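Long-range contacts in GGDEF and EAL domain-containing protein (Vibrio cholerae O1 str. 2010EL-1786, PDB 6PWK), which probably acts as a c-di-GMP receptor, whose GGDEF and EAL domains both bind the dinucleotide, in the circuit controlling large adhesins and biofilm formation: residues K163-L168 with L356-T361; R391-T396 with Q410-D415. All blocks are in the same frame, centred on the assembly; numbering follows the deposited sequence.

Contact 1: K163-L168 with L356-T361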
loop_
_atom_site.group_PDB
_atom_site.type_symbol
_atom_site.label_atom_id
_atom_site.label_comp_id
_atom_site.label_asym_id
_atom_site.label_seq_id
_atom_site.Cartn_x
_atom_site.Cartn_y
_atom_site.Cartn_z
ATOM N N LYS A 163 19.360 5.972 10.382
ATOM C CA LYS A 163 18.010 6.507 10.534
ATOM C C LYS A 163 17.655 6.715 11.998
ATOM O O LYS A 163 17.042 7.727 12.355
ATOM C CB LYS A 163 16.994 5.576 9.875
ATOM C CG LYS A 163 16.949 5.673 8.371
ATOM C CD LYS A 163 15.805 4.864 7.801
ATOM C CE LYS A 163 15.592 5.180 6.335
ATOM N NZ LYS A 163 14.543 4.308 5.747
ATOM N N SER A 164 18.023 5.766 12.859
ATOM C CA SER A 164 17.657 5.844 14.268
ATOM C C SER A 164 18.457 6.890 15.034
ATOM O O SER A 164 18.089 7.213 16.168
ATOM C CB SER A 164 17.819 4.468 14.919
ATOM O OG SER A 164 19.080 3.901 14.613
ATOM N N ASN A 165 19.529 7.425 14.450
ATOM C CA ASN A 165 20.335 8.481 15.066
ATOM C C ASN A 165 20.619 9.545 14.015
ATOM O O ASN A 165 21.726 9.613 13.462
ATOM C CB ASN A 165 21.634 7.920 15.653
ATOM C CG ASN A 165 21.390 6.793 16.635
ATOM O OD1 ASN A 165 20.945 7.018 17.761
ATOM N ND2 ASN A 165 21.689 5.568 16.214
ATOM N N PRO A 166 19.639 10.407 13.722
ATOM C CA PRO A 166 19.834 11.424 12.675
ATOM C C PRO A 166 20.896 12.465 12.999
ATOM O O PRO A 166 21.223 13.273 12.118
ATOM C CB PRO A 166 18.448 12.069 12.548
ATOM C CG PRO A 166 17.777 11.789 13.853
ATOM C CD PRO A 166 18.278 10.444 14.280
ATOM N N GLU A 167 21.440 12.492 14.218
ATOM C CA GLU A 167 22.564 13.383 14.488
ATOM C C GLU A 167 23.843 12.891 13.829
ATOM O O GLU A 167 24.791 13.671 13.680
ATOM C CB GLU A 167 22.781 13.542 15.995
ATOM C CG GLU A 167 23.329 12.312 16.698
ATOM C CD GLU A 167 22.246 11.324 17.085
ATOM O OE1 GLU A 167 21.124 11.421 16.547
ATOM O OE2 GLU A 167 22.517 10.450 17.935
ATOM N N LEU A 168 23.893 11.622 13.438
ATOM C CA LEU A 168 25.015 11.102 12.673
ATOM C C LEU A 168 24.835 11.439 11.200
ATOM O O LEU A 168 23.737 11.312 10.650
ATOM C CB LEU A 168 25.129 9.587 12.843
ATOM C CG LEU A 168 25.256 9.018 14.257
ATOM C CD1 LEU A 168 25.298 7.498 14.208
ATOM C CD2 LEU A 168 26.491 9.568 14.949
ATOM N N LEU A 356 9.645 17.126 22.711
ATOM C CA LEU A 356 10.527 17.763 21.744
ATOM C C LEU A 356 11.462 16.751 21.094
ATOM O O LEU A 356 11.814 15.725 21.682
ATOM C CB LEU A 356 11.349 18.861 22.418
ATOM C CG LEU A 356 10.613 20.143 22.804
ATOM C CD1 LEU A 356 11.503 21.023 23.667
ATOM C CD2 LEU A 356 10.171 20.888 21.558
ATOM N N ASP A 357 11.852 17.048 19.857
ATOM C CA ASP A 357 12.903 16.288 19.197
ATOM C C ASP A 357 14.181 16.373 20.021
ATOM O O ASP A 357 14.593 17.460 20.439
ATOM C CB ASP A 357 13.130 16.833 17.783
ATOM C CG ASP A 357 14.089 15.982 16.966
ATOM O OD1 ASP A 357 14.633 14.993 17.501
ATOM O OD2 ASP A 357 14.294 16.305 15.776
ATOM N N TYR A 358 14.805 15.219 20.264
ATOM C CA TYR A 358 15.998 15.189 21.100
ATOM C C TYR A 358 17.181 15.904 20.465
ATOM O O TYR A 358 18.176 16.146 21.155
ATOM C CB TYR A 358 16.376 13.744 21.435
ATOM C CG TYR A 358 17.074 12.977 20.330
ATOM C CD1 TYR A 358 16.347 12.293 19.364
ATOM C CD2 TYR A 358 18.461 12.914 20.273
ATOM C CE1 TYR A 358 16.983 11.582 18.361
ATOM C CE2 TYR A 358 19.105 12.208 19.276
ATOM C CZ TYR A 358 18.362 11.545 18.323
ATOM O OH TYR A 358 19.001 10.840 17.332
ATOM N N LEU A 359 17.100 16.246 19.178
ATOM C CA LEU A 359 18.141 17.047 18.548
ATOM C C LEU A 359 18.164 18.482 19.054
ATOM O O LEU A 359 19.114 19.211 18.749
ATOM C CB LEU A 359 17.968 17.032 17.029
ATOM C CG LEU A 359 18.222 15.687 16.347
ATOM C CD1 LEU A 359 18.011 15.797 14.848
ATOM C CD2 LEU A 359 19.626 15.198 16.656
ATOM N N PHE A 360 17.148 18.906 19.811
ATOM C CA PHE A 360 17.155 20.251 20.375
ATOM C C PHE A 360 18.092 20.364 21.570
ATOM O O PHE A 360 18.603 21.453 21.850
ATOM C CB PHE A 360 15.738 20.668 20.769
ATOM C CG PHE A 360 14.860 21.007 19.598
ATOM C CD1 PHE A 360 15.128 22.118 18.816
ATOM C CD2 PHE A 360 13.763 20.222 19.284
ATOM C CE1 PHE A 360 14.324 22.435 17.738
ATOM C CE2 PHE A 360 12.953 20.535 18.207
ATOM C CZ PHE A 360 13.235 21.644 17.433
ATOM N N THR A 361 18.328 19.264 22.282
ATOM C CA THR A 361 19.341 19.243 23.330
ATOM C C THR A 361 20.743 19.027 22.775
ATOM O O THR A 361 21.696 18.959 23.557
ATOM C CB THR A 361 19.027 18.150 24.356
ATOM O OG1 THR A 361 19.223 16.859 23.764
ATOM C CG2 THR A 361 17.588 18.265 24.836
#

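Contact 2: R391-T396 with Q410-D415. With C2E (9,9'-[(2R,3R,3aS,5S,7aR,9R,10R,10aS,12S,14aR)-3,5,10,12-tetrahydroxy-5,12-dioxidooctahydro-2H,7H-difuro[3,2-d:3',2'-j][1,3,7,9,2,8]tetraoxadiphosphacyclododecine-2,9-diyl]bis(2-amino-1,9-dihydro-6H-purin-6-one)), chain C.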
loop_
_atom_site.group_PDB
_atom_site.type_symbol
_atom_site.label_atom_id
_atom_site.label_comp_id
_atom_site.label_asym_id
_atom_site.label_seq_id
_atom_site.Cartn_x
_atom_site.Cartn_y
_atom_site.Cartn_z
ATOM N N ARG A 391 15.451 13.642 26.353
ATOM C CA ARG A 391 16.833 13.158 26.384
ATOM C C ARG A 391 17.793 14.221 26.923
ATOM O O ARG A 391 18.857 14.480 26.359
ATOM C CB ARG A 391 17.260 12.655 25.002
ATOM C CG ARG A 391 16.879 11.195 24.777
ATOM C CD ARG A 391 16.305 10.891 23.401
ATOM N NE ARG A 391 17.329 10.490 22.441
ATOM C CZ ARG A 391 17.116 9.654 21.430
ATOM N NH1 ARG A 391 15.915 9.121 21.250
ATOM N NH2 ARG A 391 18.104 9.342 20.604
ATOM N N VAL A 392 17.408 14.824 28.045
ATOM C CA VAL A 392 18.227 15.835 28.707
ATOM C C VAL A 392 19.280 15.128 29.553
ATOM O O VAL A 392 18.947 14.355 30.459
ATOM C CB VAL A 392 17.364 16.769 29.566
ATOM C CG1 VAL A 392 18.174 17.981 30.007
ATOM C CG2 VAL A 392 16.121 17.198 28.802
ATOM N N GLU A 393 20.552 15.395 29.259
ATOM C CA GLU A 393 21.676 14.737 29.913
ATOM C C GLU A 393 22.414 15.617 30.906
ATOM O O GLU A 393 22.878 15.116 31.933
ATOM C CB GLU A 393 22.691 14.245 28.873
ATOM C CG GLU A 393 22.161 13.256 27.874
ATOM C CD GLU A 393 23.267 12.602 27.068
ATOM O OE1 GLU A 393 23.380 11.358 27.103
ATOM O OE2 GLU A 393 24.035 13.336 26.413
ATOM N N THR A 394 22.561 16.908 30.624
ATOM C CA THR A 394 23.432 17.775 31.402
ATOM C C THR A 394 22.652 18.945 31.981
ATOM O O THR A 394 21.578 19.312 31.495
ATOM C CB THR A 394 24.590 18.310 30.550
ATOM O OG1 THR A 394 24.085 19.249 29.592
ATOM C CG2 THR A 394 25.285 17.171 29.816
ATOM N N GLN A 395 23.214 19.526 33.045
ATOM C CA GLN A 395 22.648 20.747 33.608
ATOM C C GLN A 395 22.744 21.900 32.620
ATOM O O GLN A 395 21.890 22.794 32.625
ATOM C CB GLN A 395 23.356 21.098 34.918
ATOM C CG GLN A 395 22.745 22.273 35.672
ATOM C CD GLN A 395 21.391 21.947 36.275
ATOM O OE1 GLN A 395 21.223 20.920 36.935
ATOM N NE2 GLN A 395 20.416 22.821 36.050
ATOM N N THR A 396 23.769 21.894 31.764
ATOM C CA THR A 396 23.860 22.888 30.699
ATOM C C THR A 396 22.665 22.787 29.759
ATOM O O THR A 396 22.046 23.798 29.406
ATOM C CB THR A 396 25.169 22.713 29.928
ATOM O OG1 THR A 396 26.275 22.798 30.836
ATOM C CG2 THR A 396 25.307 23.787 28.859
ATOM N N GLN A 410 12.649 15.314 30.643
ATOM C CA GLN A 410 12.890 13.879 30.679
ATOM C C GLN A 410 14.317 13.607 30.232
ATOM O O GLN A 410 14.829 14.274 29.329
ATOM C CB GLN A 410 11.891 13.128 29.783
ATOM C CG GLN A 410 11.951 11.611 29.899
ATOM C CD GLN A 410 10.937 10.913 29.008
ATOM O OE1 GLN A 410 10.043 11.549 28.448
ATOM N NE2 GLN A 410 11.075 9.600 28.873
ATOM N N GLY A 411 14.955 12.638 30.863
ATOM C CA GLY A 411 16.314 12.283 30.504
ATOM C C GLY A 411 17.075 11.759 31.705
ATOM O O GLY A 411 16.539 11.612 32.801
ATOM N N PHE A 412 18.361 11.485 31.466
ATOM C CA PHE A 412 19.202 10.889 32.499
ATOM C C PHE A 412 19.512 11.873 33.621
ATOM O O PHE A 412 19.751 11.453 34.759
ATOM C CB PHE A 412 20.497 10.361 31.880
ATOM C CG PHE A 412 20.292 9.200 30.944
ATOM C CD1 PHE A 412 19.213 8.344 31.105
ATOM C CD2 PHE A 412 21.177 8.963 29.904
ATOM C CE1 PHE A 412 19.022 7.276 30.247
ATOM C CE2 PHE A 412 20.990 7.896 29.043
ATOM C CZ PHE A 412 19.911 7.053 29.215
ATOM N N ILE A 413 19.512 13.175 33.329
ATOM C CA ILE A 413 19.793 14.155 34.372
ATOM C C ILE A 413 18.609 14.334 35.315
ATOM O O ILE A 413 18.802 14.729 36.472
ATOM C CB ILE A 413 20.205 15.509 33.769
ATOM C CG1 ILE A 413 20.951 16.341 34.816
ATOM C CG2 ILE A 413 18.994 16.256 33.224
ATOM C CD1 ILE A 413 20.806 17.829 34.642
ATOM N N VAL A 414 17.385 14.049 34.859
ATOM C CA VAL A 414 16.229 14.047 35.750
ATOM C C VAL A 414 16.082 12.710 36.463
ATOM O O VAL A 414 15.257 12.595 37.386
ATOM C CB VAL A 414 14.955 14.426 34.964
ATOM C CG1 VAL A 414 15.326 15.044 33.622
ATOM C CG2 VAL A 414 14.033 13.230 34.756
ATOM N N ASP A 415 16.888 11.713 36.092
ATOM C CA ASP A 415 16.828 10.345 36.610
ATOM C C ASP A 415 15.536 9.664 36.178
ATOM O O ASP A 415 15.360 9.345 35.001
ATOM C CB ASP A 415 16.960 10.314 38.137
ATOM C CG ASP A 415 18.205 11.020 38.631
ATOM O OD1 ASP A 415 19.240 10.961 37.934
ATOM O OD2 ASP A 415 18.150 11.636 39.716
HETATM P P1 C2E C . 12.549 7.419 21.877
HETATM O O2P C2E C . 11.077 7.733 21.856
HETATM O O1P C2E C . 13.228 8.723 21.565
HETATM O "O5'" C2E C . 13.066 7.031 23.381
HETATM C "C5'" C2E C . 14.148 7.729 23.902
HETATM C "C4'" C2E C . 15.408 6.859 23.636
HETATM O "O4'" C2E C . 16.483 7.493 24.000
HETATM C "C3'" C2E C . 15.408 5.602 24.525
HETATM O "O3'" C2E C . 16.338 4.771 24.022
HETATM C "C2'" C2E C . 15.947 6.186 25.840
HETATM O "O2'" C2E C . 16.432 5.091 26.727
HETATM C "C1'" C2E C . 16.988 6.818 25.375
HETATM N N9 C2E C . 17.584 7.908 26.105
HETATM C C8 C2E C . 16.587 8.150 26.991
HETATM N N7 C2E C . 16.998 9.186 27.766
HETATM C C5 C2E C . 18.203 9.572 27.361
HETATM C C6 C2E C . 19.185 10.669 27.808
HETATM O O6 C2E C . 18.939 11.397 28.710
HETATM N N1 C2E C . 20.437 10.820 27.131
HETATM C C2 C2E C . 20.803 9.969 26.028
HETATM N N2 C2E C . 22.064 10.081 25.300
HETATM N N3 C2E C . 19.849 8.948 25.628
HETATM C C4 C2E C . 18.550 8.778 26.327
HETATM P P11 C2E C . 15.759 3.237 23.770
HETATM O O21 C2E C . 15.393 2.413 24.976
HETATM O O11 C2E C . 16.871 2.477 23.092
HETATM O O5A C2E C . 14.557 3.516 22.673
HETATM C C5A C2E C . 15.057 3.821 21.400
HETATM C C4A C2E C . 13.943 3.951 20.441
HETATM O O4A C2E C . 13.387 2.783 20.257
HETATM C C3A C2E C . 12.752 4.972 21.055
HETATM O O3A C2E C . 13.042 6.397 20.670
HETATM C C2A C2E C . 11.702 4.602 20.547
HETATM O O2A C2E C . 11.473 5.317 19.242
HETATM C C1A C2E C . 11.892 3.005 20.311
HETATM N N91 C2E C . 11.338 2.325 21.287
HETATM C C81 C2E C . 11.807 2.054 22.515
HETATM N N71 C2E C . 10.856 1.324 23.129
HETATM C C51 C2E C . 9.837 1.160 22.290
HETATM C C61 C2E C . 8.504 0.435 22.426
HETATM O O61 C2E C . 8.259 -0.107 23.444
HETATM N N11 C2E C . 7.566 0.411 21.346
HETATM C C21 C2E C . 7.877 1.075 20.111
HETATM N N21 C2E C . 6.921 1.047 19.015
HETATM N N31 C2E C . 9.160 1.770 19.992
HETATM C C41 C2E C . 10.133 1.789 21.125
#

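Contact 1: K163-L168 with L356-T361
E167 and Y358 make the polar part of this contact. The sole hydrogen bond across it runs from Y358 OH to E167 OE1. Its modelled length of 2.3 Å between Y358 OH and E167 OE1 is doubtful at 2.6 Å resolution, and nothing should be drawn from it. The acid comes in at the hydroxyl end of the tyrosine, near the plane of the ring. The carboxylate plane stands almost upright on the ring plane, 85° apart. E167 reaches this place by a bend at chi2 (-84°), which turns CD back toward the tyrosine.

The apolar part is small. CB of E167 rests on CD2 of L359, 3.6 Å away. P166 adds two ring atoms: CG lies 4.1 Å from L359 CD1, and CD lies 4.2 Å from Y358 CZ. The proline meets the tyrosine obliquely.

Bonds within each segment fix its shape. N165-L168 is a type I beta turn, closed by L168 N on N165 O, and it carries P166 and E167. In the other segment T361 OG1 bonds to Y358 O at 2.9 Å, and F360 N bonds to D357 O. D357 OD2 forms a salt bridge with R338, whose side chain also touches P166 and Y358.

This is a surface contact between two domains. The turn follows helix 148-164 of the GGDEF domain. The loop follows strand 353-356 of the EAL domain and leads to helix 367-382, where F360 packs on L373 and I376.

Contact 2: R391-T396 with Q410-D415
V392 and Q410 join the two loops through a nearly straight backbone bond, V392 N to Q410 O, 2.9 Å. A second bond, I413 N to V392 O, is 3.2 Å long. G411 lies between them. Without a side chain, it brings CA close to V392 O, and its backbone angles are those of glycine.

I413 fills the centre of the contact. Its CB sits 3.3 Å from E393 O. CG2 branches toward V392 and meets V392 CG1 at 3.7 Å. CG1 is anti to the backbone N (chi1 -160°) and passes beside E393 O. The chain ends with CD1 against the backbone where helix 395-402 begins, 3.4 Å from Q395 N and about as far from the carbonyl carbon of T394. T394 is the N-cap of that helix, with OG1 bonded to Q397 N.

The same loops hold one guanine of c-di-GMP. The F412 ring lies over one face of the base, near C6, while R391 covers the opposite face with CG. Beyond CG, the R391 guanidinium passes over the sugar O4' and gives a weak bond from NH1 to phosphate O1P. E393 OE1 takes the base N2 at 2.6 Å and, more weakly, N1. F412 N donates to O6 at 2.8 Å. The base is thus covered on both faces and read along its edge. Q205, R203, S221 and D249 are also hydrogen-bonded to the ligand.

The loops follow strands 386-389 and 408-409, which run parallel. A ligand pocket built from loops after neighbouring parallel strands is characteristic of the TIM-barrel-like EAL domain.

Contacts 1 and 2 have centres 15 Å apart and come in series along the chain, contact 1 closing before contact 2 opens. Segments 356-361, 391-396 and 410-415 all belong to the EAL domain. They follow strands 353-356, 386-389 and 408-409, neighbours in one sheet. Segment 163-168 alone comes from the GGDEF domain. The contacts touch directly: the ring of Y358 makes a cation-pi interaction with R391, and CZ of Y358 lies 3.2 Å from R391 NH2. Thus a residue that meets the GGDEF domain also meets a ligand-binding arginine. This is consistent with ligand binding and domain arrangement being coupled in this receptor.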